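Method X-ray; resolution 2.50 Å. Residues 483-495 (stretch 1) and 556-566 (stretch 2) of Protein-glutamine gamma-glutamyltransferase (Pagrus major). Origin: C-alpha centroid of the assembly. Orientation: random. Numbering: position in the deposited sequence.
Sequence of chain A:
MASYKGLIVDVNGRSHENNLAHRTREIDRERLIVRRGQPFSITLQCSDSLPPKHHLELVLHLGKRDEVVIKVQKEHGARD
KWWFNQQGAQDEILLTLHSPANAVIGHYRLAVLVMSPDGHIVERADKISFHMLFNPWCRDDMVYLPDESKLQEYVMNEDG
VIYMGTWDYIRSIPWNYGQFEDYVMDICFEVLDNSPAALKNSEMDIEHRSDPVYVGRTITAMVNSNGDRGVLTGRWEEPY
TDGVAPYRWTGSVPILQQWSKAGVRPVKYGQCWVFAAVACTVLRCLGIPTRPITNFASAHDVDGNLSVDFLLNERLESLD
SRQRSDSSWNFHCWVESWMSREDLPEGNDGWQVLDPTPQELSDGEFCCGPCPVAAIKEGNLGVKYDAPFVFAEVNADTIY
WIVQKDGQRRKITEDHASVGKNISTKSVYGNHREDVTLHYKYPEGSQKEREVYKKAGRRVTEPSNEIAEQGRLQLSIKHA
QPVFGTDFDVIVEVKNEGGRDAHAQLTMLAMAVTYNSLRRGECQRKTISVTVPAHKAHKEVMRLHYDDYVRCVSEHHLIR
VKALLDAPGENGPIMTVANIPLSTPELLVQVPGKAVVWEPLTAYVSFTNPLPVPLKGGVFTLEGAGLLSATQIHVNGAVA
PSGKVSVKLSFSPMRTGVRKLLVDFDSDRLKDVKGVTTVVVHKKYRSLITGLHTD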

ATOM      1  N   VAL A 483     -26.424   7.974  -2.083  1.00 20.34           N
ATOM      2  CA  VAL A 483     -25.624   8.696  -1.116  1.00 21.43           C
ATOM      3  C   VAL A 483     -26.026   8.273   0.293  1.00 23.93           C
ATOM      4  O   VAL A 483     -27.200   8.203   0.586  1.00 31.23           O
ATOM      5  CB  VAL A 483     -25.867  10.189  -1.216  1.00 19.84           C
ATOM      6  CG1 VAL A 483     -25.027  10.932  -0.147  1.00 14.41           C
ATOM      7  CG2 VAL A 483     -25.540  10.650  -2.611  1.00 21.20           C
ATOM      8  N   PHE A 484     -25.069   7.985   1.161  1.00 25.95           N
ATOM      9  CA  PHE A 484     -25.402   7.604   2.526  1.00 24.73           C
ATOM     10  C   PHE A 484     -26.340   8.655   3.099  1.00 27.69           C
ATOM     11  O   PHE A 484     -26.099   9.860   2.935  1.00 28.20           O
ATOM     12  CB  PHE A 484     -24.154   7.540   3.397  1.00 24.74           C
ATOM     13  CG  PHE A 484     -24.431   7.109   4.798  1.00 25.11           C
ATOM     14  CD1 PHE A 484     -25.021   5.877   5.044  1.00 24.91           C
ATOM     15  CD2 PHE A 484     -24.126   7.938   5.877  1.00 26.99           C
ATOM     16  CE1 PHE A 484     -25.303   5.470   6.355  1.00 27.30           C
ATOM     17  CE2 PHE A 484     -24.406   7.540   7.193  1.00 27.63           C
ATOM     18  CZ  PHE A 484     -24.997   6.302   7.428  1.00 24.99           C
ATOM     19  N   GLY A 485     -27.392   8.182   3.776  1.00 26.53           N
ATOM     20  CA  GLY A 485     -28.396   9.053   4.364  1.00 26.74           C
ATOM     21  C   GLY A 485     -29.742   8.926   3.647  1.00 28.33           C
ATOM     22  O   GLY A 485     -30.782   9.250   4.214  1.00 30.73           O
ATOM     23  N   THR A 486     -29.740   8.425   2.414  1.00 27.16           N
ATOM     24  CA  THR A 486     -30.978   8.317   1.650  1.00 29.20           C
ATOM     25  C   THR A 486     -31.593   6.920   1.458  1.00 32.05           C
ATOM     26  O   THR A 486     -30.904   5.892   1.560  1.00 33.09           O
ATOM     27  CB  THR A 486     -30.794   8.979   0.237  1.00 29.05           C
ATOM     28  OG1 THR A 486     -30.122   8.077  -0.642  1.00 26.43           O
ATOM     29  CG2 THR A 486     -29.959  10.250   0.330  1.00 28.66           C
ATOM     30  N   ASP A 487     -32.905   6.889   1.204  1.00 30.52           N
ATOM     31  CA  ASP A 487     -33.589   5.631   0.937  1.00 31.77           C
ATOM     32  C   ASP A 487     -33.505   5.543  -0.565  1.00 30.77           C
ATOM     33  O   ASP A 487     -33.631   6.553  -1.237  1.00 32.34           O
ATOM     34  CB  ASP A 487     -35.073   5.675   1.278  1.00 38.32           C
ATOM     35  CG  ASP A 487     -35.385   6.405   2.551  1.00 40.79           C
ATOM     36  OD1 ASP A 487     -34.659   6.260   3.563  1.00 43.26           O
ATOM     37  OD2 ASP A 487     -36.409   7.119   2.524  1.00 46.20           O
ATOM     38  N   PHE A 488     -33.344   4.356  -1.125  1.00 30.43           N
ATOM     39  CA  PHE A 488     -33.233   4.286  -2.579  1.00 28.76           C
ATOM     40  C   PHE A 488     -33.745   2.987  -3.130  1.00 26.77           C
ATOM     41  O   PHE A 488     -34.030   2.062  -2.398  1.00 26.82           O
ATOM     42  CB  PHE A 488     -31.757   4.436  -2.988  1.00 31.20           C
ATOM     43  CG  PHE A 488     -30.830   3.459  -2.282  1.00 28.66           C
ATOM     44  CD1 PHE A 488     -30.232   3.796  -1.061  1.00 27.33           C
ATOM     45  CD2 PHE A 488     -30.596   2.189  -2.812  1.00 24.46           C
ATOM     46  CE1 PHE A 488     -29.424   2.870  -0.374  1.00 26.48           C
ATOM     47  CE2 PHE A 488     -29.796   1.270  -2.131  1.00 25.35           C
ATOM     48  CZ  PHE A 488     -29.211   1.609  -0.914  1.00 23.21           C
ATOM     49  N   ASP A 489     -33.824   2.912  -4.442  1.00 27.54           N
ATOM     50  CA  ASP A 489     -34.279   1.696  -5.065  1.00 30.95           C
ATOM     51  C   ASP A 489     -33.113   1.060  -5.784  1.00 33.66           C
ATOM     52  O   ASP A 489     -32.193   1.759  -6.233  1.00 36.01           O
ATOM     53  CB  ASP A 489     -35.369   1.974  -6.096  1.00 31.74           C
ATOM     54  CG  ASP A 489     -36.472   2.860  -5.564  1.00 34.35           C
ATOM     55  OD1 ASP A 489     -37.098   3.558  -6.392  1.00 37.83           O
ATOM     56  OD2 ASP A 489     -36.715   2.863  -4.337  1.00 36.89           O
ATOM     57  N   VAL A 490     -33.154  -0.268  -5.865  1.00 32.00           N
ATOM     58  CA  VAL A 490     -32.160  -1.075  -6.566  1.00 30.22           C
ATOM     59  C   VAL A 490     -32.990  -1.971  -7.475  1.00 31.89           C
ATOM     60  O   VAL A 490     -33.851  -2.694  -6.994  1.00 34.54           O
ATOM     61  CB  VAL A 490     -31.380  -2.025  -5.600  1.00 25.34           C
ATOM     62  CG1 VAL A 490     -30.533  -2.967  -6.402  1.00 19.70           C
ATOM     63  CG2 VAL A 490     -30.517  -1.227  -4.639  1.00 26.71           C
ATOM     64  N   ILE A 491     -32.761  -1.938  -8.778  1.00 30.49           N
ATOM     65  CA  ILE A 491     -33.528  -2.826  -9.636  1.00 31.42           C
ATOM     66  C   ILE A 491     -32.818  -4.144  -9.875  1.00 30.09           C
ATOM     67  O   ILE A 491     -31.590  -4.193 -10.004  1.00 32.76           O
ATOM     68  CB  ILE A 491     -33.819  -2.203 -10.991  1.00 31.18           C
ATOM     69  CG1 ILE A 491     -34.576  -0.919 -10.784  1.00 33.39           C
ATOM     70  CG2 ILE A 491     -34.653  -3.127 -11.829  1.00 34.68           C
ATOM     71  CD1 ILE A 491     -33.650   0.210 -10.809  1.00 39.74           C
ATOM     72  N   VAL A 492     -33.606  -5.214  -9.892  1.00 28.13           N
ATOM     73  CA  VAL A 492     -33.123  -6.557 -10.159  1.00 27.14           C
ATOM     74  C   VAL A 492     -33.870  -6.894 -11.443  1.00 29.86           C
ATOM     75  O   VAL A 492     -35.082  -7.052 -11.427  1.00 31.48           O
ATOM     76  CB  VAL A 492     -33.536  -7.552  -9.023  1.00 21.85           C
ATOM     77  CG1 VAL A 492     -33.121  -8.970  -9.379  1.00 24.13           C
ATOM     78  CG2 VAL A 492     -32.863  -7.152  -7.726  1.00 23.49           C
ATOM     79  N   GLU A 493     -33.155  -6.981 -12.565  1.00 29.15           N
ATOM     80  CA  GLU A 493     -33.806  -7.265 -13.814  1.00 25.52           C
ATOM     81  C   GLU A 493     -33.478  -8.628 -14.358  1.00 27.14           C
ATOM     82  O   GLU A 493     -32.326  -9.017 -14.440  1.00 29.60           O
ATOM     83  CB  GLU A 493     -33.435  -6.198 -14.827  1.00 28.19           C
ATOM     84  CG  GLU A 493     -33.754  -6.577 -16.255  1.00 34.66           C
ATOM     85  CD  GLU A 493     -33.452  -5.468 -17.248  1.00 39.14           C
ATOM     86  OE1 GLU A 493     -34.392  -4.718 -17.600  1.00 38.89           O
ATOM     87  OE2 GLU A 493     -32.275  -5.358 -17.676  1.00 44.11           O
ATOM     88  N   VAL A 494     -34.523  -9.361 -14.721  1.00 28.63           N
ATOM     89  CA  VAL A 494     -34.410 -10.696 -15.295  1.00 25.21           C
ATOM     90  C   VAL A 494     -34.686 -10.537 -16.788  1.00 25.18           C
ATOM     91  O   VAL A 494     -35.759 -10.098 -17.160  1.00 25.24           O
ATOM     92  CB  VAL A 494     -35.495 -11.636 -14.709  1.00 21.56           C
ATOM     93  CG1 VAL A 494     -35.312 -13.012 -15.288  1.00 19.34           C
ATOM     94  CG2 VAL A 494     -35.450 -11.638 -13.172  1.00 13.37           C
ATOM     95  N   LYS A 495     -33.733 -10.865 -17.645  1.00 26.75           N
ATOM     96  CA  LYS A 495     -33.961 -10.709 -19.077  1.00 27.64           C
ATOM     97  C   LYS A 495     -34.129 -12.054 -19.697  1.00 26.42           C
ATOM     98  O   LYS A 495     -33.215 -12.858 -19.691  1.00 29.83           O
ATOM     99  CB  LYS A 495     -32.770 -10.024 -19.794  1.00 33.97           C
ATOM    100  CG  LYS A 495     -32.815  -8.472 -19.910  1.00 41.67           C
ATOM    101  CD  LYS A 495     -31.431  -7.790 -19.705  1.00 42.96           C
ATOM    102  CE  LYS A 495     -30.587  -8.453 -18.557  1.00 48.84           C
ATOM    103  NZ  LYS A 495     -30.766  -7.925 -17.158  1.00 36.73           N
ATOM    104  N   HIS A 556     -17.751   1.920   5.916  1.00 19.30           N
ATOM    105  CA  HIS A 556     -17.669   1.936   4.460  1.00 19.72           C
ATOM    106  C   HIS A 556     -19.056   2.013   3.840  1.00 19.24           C
ATOM    107  O   HIS A 556     -19.187   2.134   2.633  1.00 22.50           O
ATOM    108  CB  HIS A 556     -16.900   0.706   3.916  1.00 16.67           C
ATOM    109  CG  HIS A 556     -15.394   0.831   3.987  1.00 21.61           C
ATOM    110  ND1 HIS A 556     -14.750   1.943   4.486  1.00 22.83           N
ATOM    111  CD2 HIS A 556     -14.412  -0.046   3.658  1.00 23.74           C
ATOM    112  CE1 HIS A 556     -13.441   1.750   4.467  1.00 22.82           C
ATOM    113  NE2 HIS A 556     -13.210   0.551   3.970  1.00 24.83           N
ATOM    114  N   HIS A 557     -20.098   1.933   4.653  1.00 19.77           N
ATOM    115  CA  HIS A 557     -21.460   2.035   4.115  1.00 18.08           C
ATOM    116  C   HIS A 557     -21.752   1.107   2.922  1.00 17.20           C
ATOM    117  O   HIS A 557     -22.211   1.565   1.864  1.00 16.33           O
ATOM    118  CB  HIS A 557     -21.744   3.491   3.691  1.00 16.95           C
ATOM    119  CG  HIS A 557     -21.078   4.515   4.554  1.00 13.98           C
ATOM    120  ND1 HIS A 557     -21.699   5.083   5.646  1.00 18.04           N
ATOM    121  CD2 HIS A 557     -19.834   5.040   4.518  1.00 14.60           C
ATOM    122  CE1 HIS A 557     -20.866   5.912   6.246  1.00 13.36           C
ATOM    123  NE2 HIS A 557     -19.725   5.904   5.579  1.00 18.55           N
ATOM    124  N   LEU A 558     -21.524  -0.196   3.107  1.00 18.85           N
ATOM    125  CA  LEU A 558     -21.733  -1.192   2.052  1.00 15.80           C
ATOM    126  C   LEU A 558     -22.965  -2.112   2.182  1.00 18.71           C
ATOM    127  O   LEU A 558     -23.264  -2.655   3.249  1.00 19.75           O
ATOM    128  CB  LEU A 558     -20.502  -2.076   1.961  1.00 17.88           C
ATOM    129  CG  LEU A 558     -19.219  -1.568   1.337  1.00 19.42           C
ATOM    130  CD1 LEU A 558     -18.104  -2.461   1.874  1.00 17.49           C
ATOM    131  CD2 LEU A 558     -19.297  -1.600  -0.215  1.00 19.90           C
ATOM    132  N   ILE A 559     -23.655  -2.328   1.071  1.00 18.97           N
ATOM    133  CA  ILE A 559     -24.813  -3.189   1.072  1.00 18.21           C
ATOM    134  C   ILE A 559     -24.674  -4.214  -0.039  1.00 19.26           C
ATOM    135  O   ILE A 559     -24.671  -3.876  -1.221  1.00 23.20           O
ATOM    136  CB  ILE A 559     -26.112  -2.353   0.880  1.00 23.70           C
ATOM    137  CG1 ILE A 559     -26.437  -1.615   2.192  1.00 24.77           C
ATOM    138  CG2 ILE A 559     -27.281  -3.259   0.468  1.00 19.95           C
ATOM    139  CD1 ILE A 559     -27.423  -0.508   2.040  1.00 23.98           C
ATOM    140  N   ARG A 560     -24.557  -5.477   0.335  1.00 17.19           N
ATOM    141  CA  ARG A 560     -24.434  -6.520  -0.666  1.00 19.23           C
ATOM    142  C   ARG A 560     -25.823  -7.011  -1.071  1.00 22.20           C
ATOM    143  O   ARG A 560     -26.539  -7.554  -0.248  1.00 28.60           O
ATOM    144  CB  ARG A 560     -23.629  -7.678  -0.094  1.00 15.37           C
ATOM    145  CG  ARG A 560     -23.157  -8.696  -1.113  1.00 15.05           C
ATOM    146  CD  ARG A 560     -22.139  -9.595  -0.455  1.00 16.14           C
ATOM    147  NE  ARG A 560     -20.834  -8.955  -0.355  1.00 19.03           N
ATOM    148  CZ  ARG A 560     -19.745  -9.540   0.138  1.00 19.79           C
ATOM    149  NH1 ARG A 560     -18.590  -8.878   0.185  1.00 12.43           N
ATOM    150  NH2 ARG A 560     -19.808 -10.786   0.589  1.00 19.93           N
ATOM    151  N   VAL A 561     -26.214  -6.802  -2.322  1.00 22.43           N
ATOM    152  CA  VAL A 561     -27.507  -7.268  -2.809  1.00 20.19           C
ATOM    153  C   VAL A 561     -27.278  -8.540  -3.606  1.00 20.68           C
ATOM    154  O   VAL A 561     -26.321  -8.614  -4.374  1.00 21.10           O
ATOM    155  CB  VAL A 561     -28.155  -6.229  -3.724  1.00 22.59           C
ATOM    156  CG1 VAL A 561     -29.489  -6.745  -4.254  1.00 20.59           C
ATOM    157  CG2 VAL A 561     -28.340  -4.931  -2.959  1.00 21.79           C
ATOM    158  N   LYS A 562     -28.123  -9.547  -3.397  1.00 19.29           N
ATOM    159  CA  LYS A 562     -28.020 -10.827  -4.115  1.00 18.43           C
ATOM    160  C   LYS A 562     -29.346 -11.216  -4.745  1.00 17.25           C
ATOM    161  O   LYS A 562     -30.405 -10.903  -4.236  1.00 18.34           O
ATOM    162  CB  LYS A 562     -27.590 -11.946  -3.174  1.00 14.09           C
ATOM    163  CG  LYS A 562     -26.320 -11.640  -2.426  1.00 18.23           C
ATOM    164  CD  LYS A 562     -25.911 -12.835  -1.573  1.00 20.20           C
ATOM    165  CE  LYS A 562     -24.591 -12.615  -0.867  1.00 19.94           C
ATOM    166  NZ  LYS A 562     -24.079 -13.909  -0.359  1.00 21.60           N
ATOM    167  N   ALA A 563     -29.308 -11.899  -5.863  1.00 15.42           N
ATOM    168  CA  ALA A 563     -30.565 -12.275  -6.469  1.00 20.04           C
ATOM    169  C   ALA A 563     -30.382 -13.686  -6.958  1.00 24.26           C
ATOM    170  O   ALA A 563     -29.330 -14.031  -7.494  1.00 24.96           O
ATOM    171  CB  ALA A 563     -30.908 -11.344  -7.625  1.00 16.62           C
ATOM    172  N   LEU A 564     -31.389 -14.516  -6.721  1.00 26.80           N
ATOM    173  CA  LEU A 564     -31.355 -15.915  -7.145  1.00 30.70           C
ATOM    174  C   LEU A 564     -32.525 -16.037  -8.092  1.00 34.33           C
ATOM    175  O   LEU A 564     -33.584 -15.466  -7.853  1.00 38.70           O
ATOM    176  CB  LEU A 564     -31.584 -16.833  -5.946  1.00 29.09           C
ATOM    177  CG  LEU A 564     -30.879 -18.173  -5.809  1.00 29.52           C
ATOM    178  CD1 LEU A 564     -31.862 -19.262  -6.099  1.00 25.05           C
ATOM    179  CD2 LEU A 564     -29.668 -18.253  -6.705  1.00 29.79           C
ATOM    180  N   LEU A 565     -32.353 -16.761  -9.177  1.00 36.25           N
ATOM    181  CA  LEU A 565     -33.442 -16.918 -10.121  1.00 37.38           C
ATOM    182  C   LEU A 565     -33.515 -18.395 -10.341  1.00 41.54           C
ATOM    183  O   LEU A 565     -32.725 -18.912 -11.112  1.00 43.84           O
ATOM    184  CB  LEU A 565     -33.093 -16.246 -11.442  1.00 36.96           C
ATOM    185  CG  LEU A 565     -34.104 -15.532 -12.337  1.00 36.96           C
ATOM    186  CD1 LEU A 565     -34.305 -16.333 -13.598  1.00 35.87           C
ATOM    187  CD2 LEU A 565     -35.395 -15.333 -11.615  1.00 36.26           C
ATOM    188  N   ASP A 566     -34.402 -19.105  -9.660  1.00 47.07           N
ATOM    189  CA  ASP A 566     -34.428 -20.511  -9.955  1.00 56.49           C
ATOM    190  C   ASP A 566     -35.118 -20.682 -11.275  1.00 63.18           C
ATOM    191  O   ASP A 566     -36.346 -20.601 -11.411  1.00 63.68           O
ATOM    192  CB  ASP A 566     -35.089 -21.342  -8.887  1.00 58.66           C
ATOM    193  CG  ASP A 566     -34.360 -22.652  -8.687  1.00 62.55           C
ATOM    194  OD1 ASP A 566     -34.152 -23.052  -7.513  1.00 66.58           O
ATOM    195  OD2 ASP A 566     -33.978 -23.262  -9.723  1.00 57.92           O
TER

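Two strands, 488-495 and 558-566, lie face to face with their axes 9.0 Å apart at closest approach and their N-to-C directions 24° apart. No hydrogen bond or salt bridge crosses between them. That spacing is too wide for backbone pairing, so the contact is made by side chains packing across a gap, and its first rule is alternation: every second residue points its CA-to-CB bond toward the partner, while those between are out of reach or, in the case of K562, point away.

The walk begins before the strand, in a type II turn from V483 to T486. T486 N donates to V483 O at 3.1 Å, and T486 OG1 reaches the same oxygen, V483 O, at 3.2 Å, so backbone and side chain both tie the turn closed. G485 suits its place for a local reason: at phi 111° and psi -20°, a CB would be jammed against the carbonyl oxygen of F484. The turn leaves F484, chi1 t, pointing toward stretch 2, where its ring meets that of H557. The centroids are 4.4 Å apart and the planes meet at 49°, an oblique pairing in which ND1 of H557 lies over one face of the phenylalanine, 3.5 Å from F484 CD1. H557 NE2 is hydrogen-bonded elsewhere in the structure, so that nitrogen is satisfied while the ring packs against F484.

After T486 and D487, which make no contact, the strand opens with F488. Its chi1 is p, and the long ring spans to I559, with F488 CZ 4.1 Å from I559 CD1. The isoleucine methyl sits at the ring edge, near its plane, so the tip of the phenylalanine meets the tip of an extended m, t side chain.

From here the register is regular: V490 faces V561, V492 faces A563 and V494 faces L565, each step of two residues on one strand matched by two on the other. These three stretch 1 valines, V490, V492 and V494, are buried with chi1 t, a branched shape well suited to a beta backbone. V490 CG1 stands 4.5 Å from V561 CG1, a loose valine-to-valine contact where V490 CA and V561 CA are 8.6 Å apart. At V492 the backbones come nearer, with 7.3 Å between V492 CA and A563 CA, and the small partner fits the narrower space: V492 CG1 touches A563 CB at 3.7 Å. At V494 the distance from V494 CA to L565 CA widens again to 8.1 Å, and the longer leucine bridges it, bringing L565 CD1 to 3.9 Å from V494 CG1.

The polar residues of stretch 1 keep off this face. D489, E493 and K495 make no contact with stretch 2; instead K495 NZ forms a salt bridge to E493 OE2 at 3.0 Å, linking two residues of the same alternate set.

In all, 378 Å² is buried, summed over both sides. The lesson is one of register: along the strands apolar side chains meet in step, every second residue, with a small alanine where the strand backbones come nearest.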